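Local coordinates for engineered protein (Artificial gene, PDB 3VB8) that is an engineered, computationally designed protein that probably inhibits an enzyme, built on a scaffold related to a protein family of unknown function, at residues 37-42 with 130-135; 24-29 with 122-127; 12-17 with 47-52; 52-57 with 80-85. One frame throughout, in Å; residues are numbered along the deposited sequence.

Contact 1. Residues 37-42 with 130-135; sequences FVKPFE and AWVEES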
loop_
_atom_site.group_PDB
_atom_site.type_symbol
_atom_site.label_atom_id
_atom_site.label_comp_id
_atom_site.label_asym_id
_atom_site.label_seq_id
_atom_site.Cartn_x
_atom_site.Cartn_y
_atom_site.Cartn_z
ATOM N N PHE A 37 17.177 12.566 4.873
ATOM C CA PHE A 37 16.493 11.270 4.832
ATOM C C PHE A 37 17.059 10.248 5.815
ATOM O O PHE A 37 18.279 10.087 5.920
ATOM C CB PHE A 37 16.523 10.703 3.390
ATOM C CG PHE A 37 15.825 11.594 2.378
ATOM C CD1 PHE A 37 14.427 11.724 2.374
ATOM C CD2 PHE A 37 16.559 12.407 1.526
ATOM C CE1 PHE A 37 13.781 12.662 1.544
ATOM C CE2 PHE A 37 15.918 13.338 0.702
ATOM C CZ PHE A 37 14.531 13.464 0.715
ATOM N N VAL A 38 16.162 9.554 6.513
ATOM C CA VAL A 38 16.538 8.531 7.478
ATOM C C VAL A 38 17.028 7.342 6.701
ATOM O O VAL A 38 16.573 7.122 5.583
ATOM C CB VAL A 38 15.337 8.133 8.314
ATOM C CG1 VAL A 38 15.656 6.913 9.125
ATOM C CG2 VAL A 38 14.981 9.272 9.224
ATOM N N LYS A 39 17.959 6.588 7.276
ATOM C CA LYS A 39 18.503 5.429 6.591
ATOM C C LYS A 39 17.762 4.176 7.013
ATOM O O LYS A 39 17.595 3.938 8.193
ATOM C CB LYS A 39 19.996 5.272 6.907
ATOM C CG LYS A 39 20.606 4.037 6.286
ATOM C CD LYS A 39 21.334 4.344 4.980
ATOM C CE LYS A 39 22.112 3.120 4.472
ATOM N NZ LYS A 39 22.890 3.390 3.221
ATOM N N PRO A 40 17.309 3.357 6.061
ATOM C CA PRO A 40 16.585 2.107 6.353
ATOM C C PRO A 40 17.530 1.088 6.943
ATOM O O PRO A 40 18.670 1.086 6.560
ATOM C CB PRO A 40 16.091 1.670 4.982
ATOM C CG PRO A 40 15.996 2.985 4.224
ATOM C CD PRO A 40 17.266 3.667 4.629
ATOM N N PHE A 41 17.087 0.235 7.857
ATOM C CA PHE A 41 17.991 -0.743 8.436
ATOM C C PHE A 41 17.783 -2.018 7.645
ATOM O O PHE A 41 18.574 -2.946 7.705
ATOM C CB PHE A 41 17.665 -0.955 9.917
ATOM C CG PHE A 41 16.473 -1.854 10.157
ATOM C CD1 PHE A 41 16.644 -3.235 10.304
ATOM C CD2 PHE A 41 15.177 -1.328 10.238
ATOM C CE1 PHE A 41 15.548 -4.082 10.531
ATOM C CE2 PHE A 41 14.066 -2.168 10.465
ATOM C CZ PHE A 41 14.254 -3.546 10.612
ATOM N N GLU A 42 16.698 -2.057 6.894
ATOM C CA GLU A 42 16.400 -3.233 6.101
ATOM C C GLU A 42 15.523 -2.852 4.923
ATOM O O GLU A 42 14.764 -1.892 5.006
ATOM C CB GLU A 42 15.691 -4.284 6.976
ATOM C CG GLU A 42 14.965 -5.388 6.196
ATOM C CD GLU A 42 14.245 -6.400 7.105
ATOM O OE1 GLU A 42 13.646 -5.969 8.120
ATOM O OE2 GLU A 42 14.268 -7.623 6.801
ATOM N N ALA A 130 13.997 1.532 -3.204
ATOM C CA ALA A 130 14.771 2.748 -3.159
ATOM C C ALA A 130 15.942 2.521 -2.201
ATOM O O ALA A 130 15.900 1.583 -1.415
ATOM C CB ALA A 130 13.868 3.927 -2.694
ATOM N N TRP A 131 16.989 3.344 -2.287
ATOM C CA TRP A 131 18.118 3.195 -1.379
ATOM C C TRP A 131 18.650 4.500 -0.840
ATOM O O TRP A 131 19.298 5.264 -1.553
ATOM C CB TRP A 131 19.281 2.442 -2.022
ATOM C CG TRP A 131 20.180 1.888 -0.978
ATOM C CD1 TRP A 131 21.552 1.828 -1.001
ATOM C CD2 TRP A 131 19.771 1.269 0.250
ATOM N NE1 TRP A 131 22.020 1.204 0.143
ATOM C CE2 TRP A 131 20.945 0.851 0.924
ATOM C CE3 TRP A 131 18.523 1.028 0.850
ATOM C CZ2 TRP A 131 20.895 0.198 2.164
ATOM C CZ3 TRP A 131 18.479 0.385 2.076
ATOM C CH2 TRP A 131 19.653 -0.022 2.720
ATOM N N VAL A 132 18.400 4.730 0.441
ATOM C CA VAL A 132 18.859 5.943 1.071
ATOM C C VAL A 132 20.362 5.858 1.088
ATOM O O VAL A 132 20.915 4.993 1.743
ATOM C CB VAL A 132 18.328 6.057 2.518
ATOM C CG1 VAL A 132 19.178 6.993 3.317
ATOM C CG2 VAL A 132 16.912 6.584 2.515
ATOM N N GLU A 133 21.013 6.732 0.340
ATOM C CA GLU A 133 22.457 6.745 0.293
ATOM C C GLU A 133 22.946 7.575 1.456
ATOM O O GLU A 133 22.513 8.717 1.615
ATOM C CB GLU A 133 22.919 7.360 -1.030
ATOM C CG GLU A 133 22.644 6.471 -2.242
ATOM C CD GLU A 133 22.991 7.138 -3.563
ATOM O OE1 GLU A 133 24.123 7.650 -3.683
ATOM O OE2 GLU A 133 22.137 7.136 -4.481
ATOM N N GLU A 134 23.831 6.997 2.272
ATOM C CA GLU A 134 24.391 7.718 3.415
ATOM C C GLU A 134 24.971 8.933 2.761
ATOM O O GLU A 134 26.101 8.899 2.293
ATOM C CB GLU A 134 25.499 6.900 4.084
ATOM C CG GLU A 134 25.797 7.234 5.552
ATOM C CD GLU A 134 24.614 6.933 6.469
ATOM O OE1 GLU A 134 23.977 5.872 6.302
ATOM O OE2 GLU A 134 24.309 7.757 7.355
ATOM N N SER A 135 24.180 9.993 2.681
ATOM C CA SER A 135 24.647 11.190 2.008
ATOM C C SER A 135 25.184 12.357 2.855
ATOM O O SER A 135 25.241 12.326 4.091
ATOM C CB SER A 135 23.548 11.705 1.085
ATOM O OG SER A 135 23.267 10.742 0.094
#
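The indole of Trp131 receives two neighbours from segment 37-42, both oblique to its plane: Pro40 CB lies 4.0 Å from CZ3 on the six-membered ring, and Lys39 NZ is 3.9 Å from NE1 of the five-membered ring. His43 meets the same indole edge-to-face. This is a loop-on-loop contact in which the connection between strands 36-37 and 42-44 rests on the long connection between helices 114-122 and 143-156. Its buried centre is Val132, whose side chain points into the other loop. Val132 CB touches Pro40 CD at 3.4 Å, while CG2, anti to its own carbonyl carbon, lies beside Val38 O and 4.2 Å from Phe37 CB. Beyond CB the ring of Phe37 leads away towards helix 114-122, where it packs on Val115 and Met122. Lys39 reaches across the more open side of the contact. Its chain leaves with CG anti to the backbone N (chi1 177°) and bends at chi2, crossing the side chain of Glu134 at about a right angle. Glu134 OE1 lies 3.3 Å from Lys39 CD, but 4.1 Å from NZ, too far for a salt bridge. The ammonium instead donates to a backbone carbonyl, Lys39 NZ to Val132 O, at 2.9 Å and with a C=O...N angle of 164°.

Contact 2. Residues 24-29 with 122-127; sequences MSHELL and MRPEFE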
loop_
_atom_site.group_PDB
_atom_site.type_symbol
_atom_site.label_atom_id
_atom_site.label_comp_id
_atom_site.label_asym_id
_atom_site.label_seq_id
_atom_site.Cartn_x
_atom_site.Cartn_y
_atom_site.Cartn_z
ATOM N N MET A 24 3.862 2.434 -9.440
ATOM C CA MET A 24 5.031 2.686 -8.604
ATOM C C MET A 24 4.646 3.362 -7.285
ATOM O O MET A 24 3.810 4.253 -7.280
ATOM C CB MET A 24 6.046 3.572 -9.333
ATOM C CG MET A 24 7.311 3.817 -8.489
ATOM S SD MET A 24 8.368 5.168 -9.038
ATOM C CE MET A 24 7.467 6.511 -8.308
ATOM N N SER A 25 5.269 2.959 -6.181
ATOM C CA SER A 25 4.980 3.546 -4.874
ATOM C C SER A 25 6.293 3.901 -4.226
ATOM O O SER A 25 7.033 3.006 -3.813
ATOM C CB SER A 25 4.231 2.552 -3.972
ATOM O OG SER A 25 3.775 3.164 -2.773
ATOM N N HIS A 26 6.573 5.201 -4.161
ATOM C CA HIS A 26 7.789 5.737 -3.558
ATOM C C HIS A 26 7.486 6.477 -2.236
ATOM O O HIS A 26 6.844 7.536 -2.207
ATOM C CB HIS A 26 8.473 6.643 -4.591
ATOM C CG HIS A 26 9.820 7.148 -4.171
ATOM N ND1 HIS A 26 10.700 6.386 -3.437
ATOM C CD2 HIS A 26 10.428 8.336 -4.382
ATOM C CE1 HIS A 26 11.798 7.087 -3.204
ATOM N NE2 HIS A 26 11.659 8.273 -3.766
ATOM N N GLU A 27 7.936 5.882 -1.134
ATOM C CA GLU A 27 7.706 6.423 0.211
ATOM C C GLU A 27 9.001 6.464 1.022
ATOM O O GLU A 27 9.599 5.417 1.313
ATOM C CB GLU A 27 6.719 5.527 0.952
ATOM C CG GLU A 27 5.522 6.214 1.549
ATOM C CD GLU A 27 4.423 5.212 1.848
ATOM O OE1 GLU A 27 4.678 4.239 2.588
ATOM O OE2 GLU A 27 3.303 5.393 1.331
ATOM N N LEU A 28 9.432 7.660 1.406
ATOM C CA LEU A 28 10.656 7.783 2.191
ATOM C C LEU A 28 10.481 8.685 3.402
ATOM O O LEU A 28 9.640 9.579 3.387
ATOM C CB LEU A 28 11.795 8.314 1.320
ATOM C CG LEU A 28 12.310 7.478 0.153
ATOM C CD1 LEU A 28 13.499 8.204 -0.499
ATOM C CD2 LEU A 28 12.711 6.104 0.666
ATOM N N LEU A 29 11.265 8.442 4.451
ATOM C CA LEU A 29 11.190 9.246 5.674
ATOM C C LEU A 29 12.291 10.276 5.696
ATOM O O LEU A 29 13.356 10.060 5.127
ATOM C CB LEU A 29 11.319 8.378 6.931
ATOM C CG LEU A 29 10.094 7.604 7.437
ATOM C CD1 LEU A 29 10.477 6.834 8.679
ATOM C CD2 LEU A 29 8.956 8.545 7.767
ATOM N N MET A 122 16.128 9.359 -5.739
ATOM C CA MET A 122 16.234 8.081 -5.050
ATOM C C MET A 122 15.121 7.084 -5.368
ATOM O O MET A 122 15.216 5.901 -5.021
ATOM C CB MET A 122 16.293 8.314 -3.549
ATOM C CG MET A 122 17.671 8.752 -3.074
ATOM S SD MET A 122 17.780 9.101 -1.310
ATOM C CE MET A 122 17.177 10.801 -1.286
ATOM N N ARG A 123 14.064 7.566 -6.015
ATOM C CA ARG A 123 12.921 6.734 -6.394
ATOM C C ARG A 123 13.345 5.339 -6.816
ATOM O O ARG A 123 14.289 5.192 -7.574
ATOM C CB ARG A 123 12.171 7.403 -7.531
ATOM C CG ARG A 123 11.226 6.493 -8.264
ATOM C CD ARG A 123 11.693 6.365 -9.703
ATOM N NE ARG A 123 12.125 7.657 -10.247
ATOM C CZ ARG A 123 12.162 7.951 -11.545
ATOM N NH1 ARG A 123 11.784 7.048 -12.446
ATOM N NH2 ARG A 123 12.602 9.138 -11.943
ATOM N N PRO A 124 12.631 4.301 -6.353
ATOM C CA PRO A 124 12.966 2.913 -6.691
ATOM C C PRO A 124 12.999 2.626 -8.212
ATOM O O PRO A 124 12.081 2.992 -8.967
ATOM C CB PRO A 124 11.886 2.127 -5.959
ATOM C CG PRO A 124 10.737 3.049 -6.024
ATOM C CD PRO A 124 11.352 4.350 -5.625
ATOM N N GLU A 125 14.076 1.979 -8.653
ATOM C CA GLU A 125 14.245 1.632 -10.060
ATOM C C GLU A 125 13.377 0.413 -10.278
ATOM O O GLU A 125 12.892 -0.159 -9.310
ATOM C CB GLU A 125 15.720 1.327 -10.355
ATOM C CG GLU A 125 16.633 2.545 -10.433
ATOM C CD GLU A 125 18.106 2.173 -10.379
ATOM O OE1 GLU A 125 18.528 1.278 -11.149
ATOM O OE2 GLU A 125 18.840 2.782 -9.570
ATOM N N PHE A 126 13.160 0.023 -11.526
ATOM C CA PHE A 126 12.315 -1.131 -11.801
ATOM C C PHE A 126 12.673 -2.371 -10.978
ATOM O O PHE A 126 13.853 -2.657 -10.749
ATOM C CB PHE A 126 12.375 -1.480 -13.289
ATOM C CG PHE A 126 11.526 -2.653 -13.666
ATOM C CD1 PHE A 126 10.144 -2.635 -13.454
ATOM C CD2 PHE A 126 12.108 -3.796 -14.197
ATOM C CE1 PHE A 126 9.358 -3.747 -13.761
ATOM C CE2 PHE A 126 11.339 -4.906 -14.507
ATOM C CZ PHE A 126 9.962 -4.886 -14.289
ATOM N N GLU A 127 11.636 -3.098 -10.551
ATOM C CA GLU A 127 11.778 -4.328 -9.774
ATOM C C GLU A 127 12.864 -4.190 -8.745
ATOM O O GLU A 127 13.620 -5.127 -8.494
ATOM C CB GLU A 127 12.083 -5.514 -10.704
ATOM C CG GLU A 127 10.849 -6.303 -11.111
ATOM C CD GLU A 127 11.126 -7.339 -12.195
ATOM O OE1 GLU A 127 12.284 -7.787 -12.334
ATOM O OE2 GLU A 127 10.172 -7.715 -12.905
#
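His26 NE2 is hydrogen-bonded to the carbonyl oxygen of Phe119, in helix 114-122, and lies 3.3 Å from Arg123 CA, which covers the imidazole. The contact is a CH-pi arrangement that seats the end of this helix and the loop after it on strand 23-31 of the antiparallel sheet. Arg123 CA stands over the ring centre, 3.4 Å from the centroid and 15° off the normal. Pro124 N lies over the same face, and CD of that proline meets the ring near ND1 and CG. The imidazole also stacks with the ring of Phe119. A chi1 of -173° sets CG of His26 anti to the backbone N, on the side of the loop. Leu28, two residues on and pointing the same way, touches Met122 CB with CD1 at 4.1 Å. Beyond its CB, Arg123 turns from the histidine: its guanidinium leads away to a salt bridge with Glu107 through NH2, and NH1 pairs with a bound sulfate, probably from the crystallisation liquor. The aliphatic part of this arginine stays at the strand, crossing Met24 at about a right angle. There the thioether of Met24 lies against the chain, with SD 3.6 Å from Arg123 CD.

Contact 3. Residues 12-17 with 47-52; sequences DYVVTS and YGLLAY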
loop_
_atom_site.group_PDB
_atom_site.type_symbol
_atom_site.label_atom_id
_atom_site.label_comp_id
_atom_site.label_asym_id
_atom_site.label_seq_id
_atom_site.Cartn_x
_atom_site.Cartn_y
_atom_site.Cartn_z
ATOM N N ASP A 12 9.529 0.272 15.108
ATOM C CA ASP A 12 9.594 -0.074 13.692
ATOM C C ASP A 12 8.594 0.708 12.885
ATOM O O ASP A 12 7.497 0.988 13.351
ATOM C CB ASP A 12 9.359 -1.580 13.501
ATOM C CG ASP A 12 10.411 -2.429 14.205
ATOM O OD1 ASP A 12 11.584 -2.370 13.791
ATOM O OD2 ASP A 12 10.087 -3.149 15.174
ATOM N N TYR A 13 8.996 1.067 11.675
ATOM C CA TYR A 13 8.149 1.807 10.771
ATOM C C TYR A 13 8.483 1.287 9.392
ATOM O O TYR A 13 9.639 1.299 8.977
ATOM C CB TYR A 13 8.436 3.305 10.876
ATOM C CG TYR A 13 7.350 4.162 10.262
ATOM C CD1 TYR A 13 6.005 3.955 10.586
ATOM C CD2 TYR A 13 7.659 5.193 9.384
ATOM C CE1 TYR A 13 4.999 4.750 10.051
ATOM C CE2 TYR A 13 6.657 5.994 8.847
ATOM C CZ TYR A 13 5.337 5.767 9.183
ATOM O OH TYR A 13 4.378 6.568 8.621
ATOM N N VAL A 14 7.480 0.783 8.693
ATOM C CA VAL A 14 7.728 0.260 7.364
ATOM C C VAL A 14 7.036 1.151 6.315
ATOM O O VAL A 14 5.988 1.745 6.587
ATOM C CB VAL A 14 7.240 -1.218 7.278
ATOM C CG1 VAL A 14 5.760 -1.266 7.458
ATOM C CG2 VAL A 14 7.631 -1.853 5.936
ATOM N N VAL A 15 7.643 1.285 5.141
ATOM C CA VAL A 15 7.050 2.083 4.068
ATOM C C VAL A 15 7.050 1.293 2.761
ATOM O O VAL A 15 7.793 0.330 2.619
ATOM C CB VAL A 15 7.809 3.410 3.865
ATOM C CG1 VAL A 15 7.600 4.324 5.110
ATOM C CG2 VAL A 15 9.300 3.125 3.572
ATOM N N THR A 16 6.217 1.676 1.807
ATOM C CA THR A 16 6.196 0.917 0.575
ATOM C C THR A 16 7.156 1.561 -0.390
ATOM O O THR A 16 7.228 2.789 -0.476
ATOM C CB THR A 16 4.794 0.880 -0.062
ATOM O OG1 THR A 16 4.322 2.222 -0.235
ATOM C CG2 THR A 16 3.816 0.088 0.809
ATOM N N SER A 17 7.899 0.734 -1.112
ATOM C CA SER A 17 8.841 1.247 -2.085
ATOM C C SER A 17 8.940 0.221 -3.195
ATOM O O SER A 17 9.537 -0.835 -3.002
ATOM C CB SER A 17 10.218 1.474 -1.428
ATOM O OG SER A 17 11.008 2.434 -2.130
ATOM N N TYR A 47 9.165 -7.885 -1.236
ATOM C CA TYR A 47 7.876 -7.327 -0.841
ATOM C C TYR A 47 7.639 -5.857 -1.205
ATOM O O TYR A 47 6.508 -5.379 -1.167
ATOM C CB TYR A 47 7.657 -7.521 0.662
ATOM C CG TYR A 47 7.294 -8.936 1.036
ATOM C CD1 TYR A 47 6.125 -9.524 0.542
ATOM C CD2 TYR A 47 8.118 -9.694 1.867
ATOM C CE1 TYR A 47 5.790 -10.831 0.864
ATOM C CE2 TYR A 47 7.791 -11.006 2.198
ATOM C CZ TYR A 47 6.627 -11.568 1.693
ATOM O OH TYR A 47 6.303 -12.863 2.030
ATOM N N GLY A 48 8.695 -5.131 -1.544
ATOM C CA GLY A 48 8.515 -3.739 -1.911
ATOM C C GLY A 48 8.399 -2.833 -0.704
ATOM O O GLY A 48 7.752 -1.788 -0.761
ATOM N N LEU A 49 9.049 -3.222 0.384
ATOM C CA LEU A 49 9.017 -2.444 1.608
ATOM C C LEU A 49 10.387 -1.945 2.092
ATOM O O LEU A 49 11.420 -2.478 1.718
ATOM C CB LEU A 49 8.398 -3.289 2.714
ATOM C CG LEU A 49 7.094 -4.036 2.477
ATOM C CD1 LEU A 49 6.912 -5.008 3.642
ATOM C CD2 LEU A 49 5.925 -3.049 2.369
ATOM N N LEU A 50 10.383 -0.928 2.944
ATOM C CA LEU A 50 11.608 -0.394 3.529
ATOM C C LEU A 50 11.229 -0.295 4.995
ATOM O O LEU A 50 10.146 0.204 5.300
ATOM C CB LEU A 50 11.925 0.983 2.943
ATOM C CG LEU A 50 12.336 1.032 1.476
ATOM C CD1 LEU A 50 12.642 2.442 1.103
ATOM C CD2 LEU A 50 13.533 0.154 1.250
ATOM N N ALA A 51 12.073 -0.812 5.887
ATOM C CA ALA A 51 11.780 -0.765 7.323
ATOM C C ALA A 51 12.717 0.186 8.015
ATOM O O ALA A 51 13.879 0.257 7.647
ATOM C CB ALA A 51 11.944 -2.110 7.938
ATOM N N TYR A 52 12.241 0.865 9.049
ATOM C CA TYR A 52 13.067 1.826 9.765
ATOM C C TYR A 52 13.083 1.572 11.259
ATOM O O TYR A 52 12.076 1.166 11.832
ATOM C CB TYR A 52 12.525 3.241 9.556
ATOM C CG TYR A 52 12.576 3.784 8.148
ATOM C CD1 TYR A 52 13.685 4.505 7.704
ATOM C CD2 TYR A 52 11.491 3.636 7.278
ATOM C CE1 TYR A 52 13.716 5.075 6.433
ATOM C CE2 TYR A 52 11.510 4.201 5.997
ATOM C CZ TYR A 52 12.633 4.925 5.582
ATOM O OH TYR A 52 12.700 5.523 4.337
#
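Val15 and Leu50 meet in the tightly packed part of this strand pair, on the buried face they share with Tyr13 and Tyr52. Val15 CG2 lies between its own backbone N and carbonyl carbon (the other methyl, CG1, has chi1 -68°), and from there touches Leu50 CB at 3.4 Å and the edge of the Tyr52 ring, with CE2 3.5 Å away. The carbonyl oxygen of Tyr13 lies at the same ring's edge, in its plane. Tyr52 OH is hydrogen-bonded to Leu29 N in strand 23-31. Further along, Ser17 CB lies against Leu50 CG at 3.6 Å. Beneath these side chains the backbones are joined by reciprocal bonds: Val15 N to Leu50 O at 2.7 Å and Leu50 N to Val15 O at 2.9 Å, a pattern repeated between Tyr13 and Tyr52.

The other face is looser. Val14 and Ala51 are partly exposed, and Val14 CG2 finds Leu49 CB at 3.6 Å, while Thr16 CG2 comes no nearer than 4.1 Å to Leu49 CD2. The second subunit approaches this face, its Trp131 packing on Leu49 and its Phe41 carbonyl bonding to Thr16 OG1, which also pairs with Ser25. Asp12 lies exposed at the far end. The arrangement is an antiparallel ladder in which Ser17 N still bonds to Gly48 O; on its other side the same strand pairs with 42-44, where Gly48 and Leu49 form a G1 beta bulge.

Contact 4. Residues 52-57 with 80-85; sequences YMLLPG and VHVDKD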
loop_
_atom_site.group_PDB
_atom_site.type_symbol
_atom_site.label_atom_id
_atom_site.label_comp_id
_atom_site.label_asym_id
_atom_site.label_seq_id
_atom_site.Cartn_x
_atom_site.Cartn_y
_atom_site.Cartn_z
ATOM N N TYR A 52 12.241 0.865 9.049
ATOM C CA TYR A 52 13.067 1.826 9.765
ATOM C C TYR A 52 13.083 1.572 11.259
ATOM O O TYR A 52 12.076 1.166 11.832
ATOM C CB TYR A 52 12.525 3.241 9.556
ATOM C CG TYR A 52 12.576 3.784 8.148
ATOM C CD1 TYR A 52 13.685 4.505 7.704
ATOM C CD2 TYR A 52 11.491 3.636 7.278
ATOM C CE1 TYR A 52 13.716 5.075 6.433
ATOM C CE2 TYR A 52 11.510 4.201 5.997
ATOM C CZ TYR A 52 12.633 4.925 5.582
ATOM O OH TYR A 52 12.700 5.523 4.337
ATOM N N MET A 53 14.229 1.846 11.879
ATOM C CA MET A 53 14.391 1.717 13.317
ATOM C C MET A 53 14.446 3.147 13.785
ATOM O O MET A 53 15.519 3.732 13.869
ATOM C CB MET A 53 15.686 0.983 13.692
ATOM C CG MET A 53 15.695 -0.525 13.466
ATOM S SD MET A 53 17.057 -1.332 14.305
ATOM C CE MET A 53 18.445 -0.527 13.498
ATOM N N LEU A 54 13.265 3.711 14.017
ATOM C CA LEU A 54 13.132 5.085 14.472
ATOM C C LEU A 54 13.228 5.281 16.005
ATOM O O LEU A 54 12.788 4.447 16.808
ATOM C CB LEU A 54 11.794 5.661 14.001
ATOM C CG LEU A 54 11.512 5.720 12.508
ATOM C CD1 LEU A 54 10.106 6.247 12.276
ATOM C CD2 LEU A 54 12.516 6.627 11.847
ATOM N N LEU A 55 13.802 6.413 16.388
ATOM C CA LEU A 55 13.949 6.805 17.776
ATOM C C LEU A 55 12.985 7.956 17.943
ATOM O O LEU A 55 12.786 8.745 17.022
ATOM C CB LEU A 55 15.376 7.267 18.035
ATOM C CG LEU A 55 16.478 6.223 17.883
ATOM C CD1 LEU A 55 17.842 6.900 17.903
ATOM C CD2 LEU A 55 16.341 5.209 19.001
ATOM N N PRO A 56 12.365 8.065 19.116
ATOM C CA PRO A 56 11.407 9.144 19.367
ATOM C C PRO A 56 11.851 10.468 18.749
ATOM O O PRO A 56 13.004 10.873 18.882
ATOM C CB PRO A 56 11.355 9.198 20.881
ATOM C CG PRO A 56 11.493 7.742 21.238
ATOM C CD PRO A 56 12.607 7.266 20.329
ATOM N N GLY A 57 10.935 11.132 18.062
ATOM C CA GLY A 57 11.271 12.402 17.454
ATOM C C GLY A 57 10.302 12.752 16.350
ATOM O O GLY A 57 9.265 12.101 16.183
ATOM N N VAL A 80 5.177 12.770 10.539
ATOM C CA VAL A 80 5.141 11.514 11.277
ATOM C C VAL A 80 5.938 11.685 12.563
ATOM O O VAL A 80 7.163 11.682 12.529
ATOM C CB VAL A 80 5.745 10.366 10.455
ATOM C CG1 VAL A 80 5.781 9.110 11.277
ATOM C CG2 VAL A 80 4.921 10.118 9.204
ATOM N N HIS A 81 5.229 11.857 13.679
ATOM C CA HIS A 81 5.833 12.053 14.998
ATOM C C HIS A 81 5.821 10.777 15.833
ATOM O O HIS A 81 4.842 10.034 15.824
ATOM C CB HIS A 81 5.071 13.166 15.735
ATOM C CG HIS A 81 5.317 13.209 17.215
ATOM N ND1 HIS A 81 6.312 13.972 17.778
ATOM C CD2 HIS A 81 4.678 12.601 18.239
ATOM C CE1 HIS A 81 6.279 13.835 19.095
ATOM N NE2 HIS A 81 5.298 13.008 19.400
ATOM N N VAL A 82 6.910 10.532 16.554
ATOM C CA VAL A 82 7.016 9.352 17.409
ATOM C C VAL A 82 7.044 9.778 18.872
ATOM O O VAL A 82 7.931 10.514 19.307
ATOM C CB VAL A 82 8.296 8.537 17.089
ATOM C CG1 VAL A 82 8.398 7.342 18.020
ATOM C CG2 VAL A 82 8.283 8.077 15.634
ATOM N N ASP A 83 6.056 9.308 19.619
ATOM C CA ASP A 83 5.918 9.633 21.032
ATOM C C ASP A 83 7.074 9.135 21.904
ATOM O O ASP A 83 7.949 8.401 21.441
ATOM C CB ASP A 83 4.604 9.045 21.549
ATOM C CG ASP A 83 4.287 9.473 22.971
ATOM O OD1 ASP A 83 4.162 10.694 23.224
ATOM O OD2 ASP A 83 4.150 8.584 23.838
ATOM N N LYS A 84 7.055 9.529 23.175
ATOM C CA LYS A 84 8.083 9.128 24.130
ATOM C C LYS A 84 8.159 7.611 24.290
ATOM O O LYS A 84 9.229 7.047 24.510
ATOM C CB LYS A 84 7.817 9.767 25.499
ATOM C CG LYS A 84 8.266 11.215 25.644
ATOM C CD LYS A 84 9.572 11.349 26.446
ATOM C CE LYS A 84 10.836 11.300 25.599
ATOM N NZ LYS A 84 11.196 9.954 25.096
ATOM N N ASP A 85 7.022 6.944 24.185
ATOM C CA ASP A 85 7.024 5.498 24.333
ATOM C C ASP A 85 6.635 4.760 23.050
ATOM O O ASP A 85 6.022 3.688 23.098
ATOM C CB ASP A 85 6.101 5.080 25.471
ATOM C CG ASP A 85 4.753 5.788 25.425
ATOM O OD1 ASP A 85 4.040 5.665 24.399
ATOM O OD2 ASP A 85 4.402 6.462 26.424
#
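The open end of a beta hairpin forms this contact, where Gly57, at which the chain enters the hairpin of 57-67 and 72-82, meets Val82 at the close of strand 72-82. Val82 N donates to Gly57 O at 2.9 Å; the bond is nearly straight (168° at the hydrogen), and the oxygen points almost directly at the donor. The return bond, Gly57 N to Val82 O, is weak at 3.3 Å. Gly57 sits in a fully extended conformation (phi 160°) in which a CB would press on the carbonyl oxygen of Pro56, a position suited to glycine.

Apolar groups gather around this joint. Val82 points its side chain to the face where Leu54 and Tyr59 pack, with CG1 anti to the backbone N (chi1 178°) and 3.8 Å from Pro56 CA. Its other methyl, CG2, meets Leu54 CD1 at 4.2 Å, a loose touch at the end of strand 49-54. Leu54 itself turns inward to Tyr13 and Tyr59, and Val82 likewise packs on Tyr59 and on Ile88 of strand 88-99. The proline ring lies outside this group, over the turn that follows the strand: Pro56 CB is 3.5 Å from Asp83 O, and CG approaches the carbonyl oxygen of Lys84. The solvent-exposed lysine folds back, with NZ 4.3 Å from Pro56 CB. The arrangement is that of the open end of an antiparallel beta hairpin, 57-67 with 72-82, at which the chain arrives from strand 49-54 and leaves towards strand 88-99.

The four contacts run from the helical side of the fold to the far end of its sheet. Contacts 1 and 2 share the loop between helices 114-122 and 143-156, with centres about 12 Å apart, and Phe37 CD2 packs on Met122 CE. Contact 3 lies about 11 Å, centre to centre, from each of them: Ser25 OG bonds to Thr16 OG1 at 2.8 Å, and Glu42 O accepts from Ala51 N at 3.0 Å. Contacts 2 and 3 both also touch the second subunit. Contact 4 continues strand 49-54 from contact 3 through the shared Tyr52, and its centre is about 22 Å from that of contact 2, where the sulfate sits by Arg123.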